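Local atomic coordinates of SM80.1 Vicilin (Solanum melongena, PDB entry 5VF5), a protein that probably serves as a 7S seed storage protein, built from two cupin domains and carrying bound copper and sodium ions. Residues F227-P232 with D242-F247; S262-V267 with I344-N349. All blocks are in the same frame, centred on the assembly; numbering follows the deposited sequence.

Interaction 1. Residues F227-P232 with D242-F247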
loop_
_atom_site.group_PDB
_atom_site.type_symbol
_atom_site.label_atom_id
_atom_site.label_comp_id
_atom_site.label_asym_id
_atom_site.label_seq_id
_atom_site.Cartn_x
_atom_site.Cartn_y
_atom_site.Cartn_z
ATOM N N PHE A 227 12.709 0.696 10.162
ATOM C CA PHE A 227 12.354 0.723 8.750
ATOM C C PHE A 227 12.881 -0.543 8.106
ATOM O O PHE A 227 14.074 -0.837 8.224
ATOM C CB PHE A 227 12.998 1.926 8.084
ATOM C CG PHE A 227 12.677 2.039 6.641
ATOM C CD1 PHE A 227 11.539 2.718 6.229
ATOM C CD2 PHE A 227 13.515 1.505 5.680
ATOM C CE1 PHE A 227 11.248 2.807 4.877
ATOM C CE2 PHE A 227 13.222 1.593 4.335
ATOM C CZ PHE A 227 12.082 2.271 3.924
ATOM N N ILE A 228 12.031 -1.268 7.388
ATOM C CA ILE A 228 12.545 -2.286 6.477
ATOM C C ILE A 228 11.743 -2.298 5.216
ATOM O O ILE A 228 10.573 -1.854 5.199
ATOM C CB ILE A 228 12.671 -3.655 7.079
ATOM C CG1 ILE A 228 13.651 -4.568 6.257
ATOM C CG2 ILE A 228 11.288 -4.266 7.233
ATOM C CD1 ILE A 228 13.956 -5.916 6.891
ATOM N N GLU A 229 12.414 -2.690 4.147
ATOM C CA GLU A 229 11.848 -2.603 2.853
ATOM C C GLU A 229 12.166 -3.812 2.019
ATOM O O GLU A 229 13.269 -4.355 2.066
ATOM C CB GLU A 229 12.445 -1.360 2.226
ATOM C CG GLU A 229 12.176 -1.143 0.797
ATOM C CD GLU A 229 12.843 0.109 0.331
ATOM O OE1 GLU A 229 12.209 1.124 0.478
ATOM O OE2 GLU A 229 13.983 0.054 -0.183
ATOM N N ALA A 230 11.177 -4.208 1.236
ATOM C CA ALA A 230 11.328 -5.152 0.164
ATOM C C ALA A 230 11.552 -4.354 -1.114
ATOM O O ALA A 230 10.635 -3.688 -1.601
ATOM C CB ALA A 230 10.080 -6.019 0.068
ATOM N N SER A 231 12.783 -4.415 -1.621
ATOM C CA SER A 231 13.222 -3.679 -2.801
ATOM C C SER A 231 13.237 -4.579 -4.011
ATOM O O SER A 231 13.459 -5.803 -3.879
ATOM C CB SER A 231 14.660 -3.171 -2.625
ATOM O OG SER A 231 15.605 -4.255 -2.660
ATOM N N PRO A 232 13.049 -4.006 -5.203
ATOM C CA PRO A 232 13.194 -4.814 -6.415
ATOM C C PRO A 232 14.615 -5.301 -6.645
ATOM O O PRO A 232 14.801 -6.242 -7.393
ATOM C CB PRO A 232 12.701 -3.884 -7.526
ATOM C CG PRO A 232 12.938 -2.515 -6.981
ATOM C CD PRO A 232 12.711 -2.613 -5.532
ATOM N N ASP A 242 8.629 -2.184 -10.834
ATOM C CA ASP A 242 9.657 -1.328 -10.270
ATOM C C ASP A 242 9.141 -0.695 -8.990
ATOM O O ASP A 242 9.231 0.510 -8.786
ATOM C CB ASP A 242 10.176 -0.300 -11.269
ATOM C CG ASP A 242 11.415 0.396 -10.782
ATOM O OD1 ASP A 242 12.123 -0.172 -9.905
ATOM O OD2 ASP A 242 11.688 1.510 -11.264
ATOM N N ALA A 243 8.629 -1.553 -8.131
ATOM C CA ALA A 243 8.001 -1.151 -6.879
ATOM C C ALA A 243 8.751 -1.686 -5.666
ATOM O O ALA A 243 9.412 -2.722 -5.732
ATOM C CB ALA A 243 6.546 -1.569 -6.851
ATOM N N ALA A 244 8.598 -1.010 -4.550
ATOM C CA ALA A 244 9.048 -1.466 -3.264
ATOM C C ALA A 244 7.893 -1.495 -2.299
ATOM O O ALA A 244 6.892 -0.759 -2.470
ATOM C CB ALA A 244 10.117 -0.565 -2.724
ATOM N N VAL A 245 8.056 -2.263 -1.236
ATOM C CA VAL A 245 7.112 -2.249 -0.123
ATOM C C VAL A 245 7.898 -1.969 1.142
ATOM O O VAL A 245 8.791 -2.742 1.492
ATOM C CB VAL A 245 6.309 -3.556 0.037
ATOM C CG1 VAL A 245 5.358 -3.425 1.193
ATOM C CG2 VAL A 245 5.650 -3.933 -1.276
ATOM N N ALA A 246 7.579 -0.874 1.810
ATOM C CA ALA A 246 8.297 -0.411 2.958
ATOM C C ALA A 246 7.360 -0.531 4.167
ATOM O O ALA A 246 6.156 -0.244 4.107
ATOM C CB ALA A 246 8.766 1.016 2.790
ATOM N N PHE A 247 7.949 -0.891 5.291
ATOM C CA PHE A 247 7.282 -0.950 6.572
ATOM C C PHE A 247 8.015 -0.037 7.551
ATOM O O PHE A 247 9.215 -0.220 7.782
ATOM C CB PHE A 247 7.330 -2.385 7.094
ATOM C CG PHE A 247 6.721 -3.392 6.155
ATOM C CD1 PHE A 247 7.457 -3.952 5.128
ATOM C CD2 PHE A 247 5.375 -3.719 6.279
ATOM C CE1 PHE A 247 6.885 -4.888 4.280
ATOM C CE2 PHE A 247 4.789 -4.681 5.455
ATOM C CZ PHE A 247 5.546 -5.238 4.425
#
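Ile228 with Phe247 and Ala230 with Val245 form two hydrogen-bonded pairs of an antiparallel sheet, the axes of the strand pieces running at 155°. Each pair exchanges two backbone bonds. Phe247 N donates to Ile228 O at 2.8 Å, almost straight at hydrogen (171°), and the return bond from Ile228 N to Phe247 O measures 3.0 Å. Ala230 N meets Val245 O at 2.8 Å, and Val245 N answers to Ala230 O. Weaker CA-H...O contacts fill in between them; Glu229 CA, in the non-hydrogen-bonded pair with Ala246, lies 3.3 Å from Val245 O.

Apolar packing divides between the two faces. Phe227 has CG anti to its backbone N (chi1 -179°), and CE1 of its ring comes to 3.7 Å from Ala246 CB. The extended chain of Glu229 passes the small methyls of Ala244 and Ala246, its carboxylate bound for a salt bridge with Arg266, a residue that also packs on both alanines. On the other face the Ile228 and Phe247 side chains touch only lightly, while the Phe247 ring has Ile228 O at its edge, in plane. Val245 and Phe247 there pack on Val74 and Val100, which belong to the N-terminal cupin domain.

Beyond Ala230 the paired backbone stops, and Pro232, which has no N-H, sets CD 3.3 Å from Ala243 O, a buried acceptor that finds no partner in the model. Pro232 CG also rests 3.8 Å from Asp242 OD1, whose hydrogen bond goes to Met347 N.

The chemistry implies that backbone bonds carry this pairing, with the methyls of Ala244 and Ala246 lying beside the Glu229–Arg266 salt bridge on one face and larger apolar groups on the other joining the two cupin domains.

Interaction 2. Residues S262-V267 with I344-N349. With ACT (acetate ion), chain C.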
loop_
_atom_site.group_PDB
_atom_site.type_symbol
_atom_site.label_atom_id
_atom_site.label_comp_id
_atom_site.label_asym_id
_atom_site.label_seq_id
_atom_site.Cartn_x
_atom_site.Cartn_y
_atom_site.Cartn_z
ATOM N N SER A 262 15.682 9.464 -2.783
ATOM C CA SER A 262 16.394 9.984 -3.926
ATOM C C SER A 262 15.605 9.999 -5.217
ATOM O O SER A 262 15.699 10.940 -5.973
ATOM C CB SER A 262 17.724 9.241 -4.102
ATOM O OG SER A 262 17.531 7.893 -4.493
ATOM N N ARG A 263 14.861 8.924 -5.486
ATOM C CA ARG A 263 14.097 8.832 -6.743
ATOM C C ARG A 263 12.696 8.274 -6.662
ATOM O O ARG A 263 11.921 8.495 -7.585
ATOM C CB ARG A 263 14.864 8.101 -7.806
ATOM C CG ARG A 263 15.182 6.714 -7.509
ATOM C CD ARG A 263 15.717 6.047 -8.809
ATOM N NE ARG A 263 14.706 5.605 -9.766
ATOM C CZ ARG A 263 14.418 6.091 -10.977
ATOM N NH1 ARG A 263 14.982 7.211 -11.462
ATOM N NH2 ARG A 263 13.490 5.478 -11.710
ATOM N N SER A 264 12.355 7.616 -5.552
ATOM C CA SER A 264 11.113 6.915 -5.450
ATOM C C SER A 264 10.043 7.745 -4.781
ATOM O O SER A 264 10.262 8.274 -3.715
ATOM C CB SER A 264 11.320 5.596 -4.711
ATOM O OG SER A 264 10.110 4.856 -4.525
ATOM N N THR A 265 8.905 7.849 -5.438
ATOM C CA THR A 265 7.713 8.429 -4.824
ATOM C C THR A 265 7.056 7.359 -3.959
ATOM O O THR A 265 6.991 6.178 -4.352
ATOM C CB THR A 265 6.718 8.865 -5.918
ATOM O OG1 THR A 265 7.290 9.930 -6.668
ATOM C CG2 THR A 265 5.392 9.326 -5.356
ATOM N N ARG A 266 6.614 7.748 -2.767
ATOM C CA ARG A 266 6.026 6.819 -1.805
ATOM C C ARG A 266 4.573 7.087 -1.582
ATOM O O ARG A 266 4.172 8.230 -1.453
ATOM C CB ARG A 266 6.801 6.855 -0.482
ATOM C CG ARG A 266 8.306 6.534 -0.658
ATOM C CD ARG A 266 8.516 5.006 -0.592
ATOM N NE ARG A 266 9.461 4.513 -1.524
ATOM C CZ ARG A 266 10.365 3.618 -1.269
ATOM N NH1 ARG A 266 10.563 3.186 -0.009
ATOM N NH2 ARG A 266 11.062 3.160 -2.265
ATOM N N VAL A 267 3.780 6.022 -1.582
ATOM C CA VAL A 267 2.367 6.114 -1.252
ATOM C C VAL A 267 2.181 5.412 0.075
ATOM O O VAL A 267 2.229 4.170 0.140
ATOM C CB VAL A 267 1.470 5.499 -2.345
ATOM C CG1 VAL A 267 0.023 5.713 -1.992
ATOM C CG2 VAL A 267 1.752 6.104 -3.721
ATOM N N ILE A 344 7.242 3.716 -5.784
ATOM C CA ILE A 344 7.124 3.715 -7.227
ATOM C C ILE A 344 8.500 4.208 -7.734
ATOM O O ILE A 344 9.139 5.038 -7.048
ATOM C CB ILE A 344 5.928 4.627 -7.625
ATOM C CG1 ILE A 344 4.597 3.944 -7.117
ATOM C CG2 ILE A 344 5.916 4.862 -9.136
ATOM C CD1 ILE A 344 3.400 4.852 -7.134
ATOM N N ASN A 345 8.986 3.715 -8.885
ATOM C CA ASN A 345 10.330 4.050 -9.368
ATOM C C ASN A 345 11.375 3.621 -8.311
ATOM O O ASN A 345 12.300 4.394 -7.982
ATOM C CB ASN A 345 10.493 5.545 -9.730
ATOM C CG ASN A 345 9.509 6.004 -10.787
ATOM O OD1 ASN A 345 8.864 7.080 -10.616
ATOM N ND2 ASN A 345 9.322 5.190 -11.825
ATOM N N ALA A 346 11.242 2.384 -7.801
ATOM C CA ALA A 346 11.987 2.006 -6.614
ATOM C C ALA A 346 13.453 1.591 -6.849
ATOM O O ALA A 346 14.289 1.852 -5.974
ATOM C CB ALA A 346 11.288 0.879 -5.898
ATOM N N MET A 347 13.772 0.974 -7.990
ATOM C CA MET A 347 15.129 0.538 -8.184
ATOM C C MET A 347 16.055 1.751 -8.106
ATOM O O MET A 347 15.785 2.804 -8.706
ATOM C CB MET A 347 15.340 -0.131 -9.541
ATOM C CG MET A 347 16.675 -0.811 -9.602
ATOM S SD MET A 347 16.629 -2.452 -8.870
ATOM C CE MET A 347 16.032 -3.382 -10.236
ATOM N N PHE A 348 17.155 1.563 -7.385
ATOM C CA PHE A 348 18.215 2.565 -7.209
ATOM C C PHE A 348 17.841 3.661 -6.197
ATOM O O PHE A 348 18.655 4.562 -5.962
ATOM C CB PHE A 348 18.695 3.174 -8.556
ATOM C CG PHE A 348 18.968 2.140 -9.617
ATOM C CD1 PHE A 348 19.863 1.145 -9.362
ATOM C CD2 PHE A 348 18.267 2.132 -10.824
ATOM C CE1 PHE A 348 20.140 0.148 -10.315
ATOM C CE2 PHE A 348 18.515 1.153 -11.784
ATOM C CZ PHE A 348 19.464 0.160 -11.522
ATOM N N ASN A 349 16.640 3.582 -5.609
ATOM C CA ASN A 349 16.272 4.551 -4.570
ATOM C C ASN A 349 17.146 4.417 -3.334
ATOM O O ASN A 349 17.423 3.293 -2.865
ATOM C CB ASN A 349 14.834 4.388 -4.137
ATOM C CG ASN A 349 14.392 5.502 -3.177
ATOM O OD1 ASN A 349 14.324 6.685 -3.570
ATOM N ND2 ASN A 349 14.120 5.133 -1.900
HETATM C C ACT C . 9.328 5.802 2.893
HETATM O O ACT C . 9.852 4.797 2.321
HETATM O OXT ACT C . 9.804 6.946 2.721
HETATM C CH3 ACT C . 8.147 5.682 3.826
HETATM O O HOH W 1 9.284 8.962 -8.375
HETATM O O HOH W 2 13.824 2.877 -10.810
HETATM O O HOH W 3 13.324 1.974 -2.236
#
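Asn349 reaches across to Ser264 and holds the backbone that leads into strand 265-272. Its CB lies 3.8 Å from Ser264 CB, and CG, set anti to the backbone N (chi1 -173°), comes closer to the same carbon. OD1 accepts two amides: Arg263 N at 3.0 Å, in the carbonyl plane and nearly straight (168°), and Ser264 N at 2.9 Å, well above that plane. ND2 donates to Asn261 OD1 and to a water shared with Arg266 NH2, and it lies over one face of the Arg266 guanidinium, 3.7 Å from NH2.

That guanidinium grips Ser264 OG side-on, NE and NH2 both pointing at the one oxygen in plane, while OG donates to Ile344 O at 2.7 Å. Arg266 NH1 forms a salt bridge with Glu229 and binds O of an acetate, probably from the crystallisation liquor, at 2.9 Å. The serine hydroxyl therefore relays the arginine to segment 344-349, where Ile344 N also bonds Thr265 O at 2.9 Å. Arg263 NE gives a more bent bond (138°) to Asn345 O.

Asn349 closes a type II turn from Ala346. Its side-chain amide, capturing successive backbone N-H groups, clamps this turn against the residues entering strand 265-272 of the C-terminal cupin barrel.

Overall arrangement
Interactions 1 and 2, with centres about 9 Å apart, both reach the same antiparallel sheet of the C-terminal cupin domain, in which strand 337-344 lies between strands 243-250 and 265-272. Polar links join them. Arg266 NH1 forms a salt bridge with Glu229 OE1 at 2.7 Å, so the arginine that grips Ser264 also ties strand 225-230 to interaction 2. Asp242 OD1 lies 2.8 Å from Met347 N, probably a hydrogen bond, and a backbone bond pairs Asp242 with Ala346; both fasten the turn to interaction 1. The acetate, probably from the crystallisation liquor, is held by Arg266, Tyr259, Asn261 and Lys351 and approaches Phe227 too. The copper site of Cys281, His283 and His325 is separate: its ion lies about 10 Å from the Thr265 side chain.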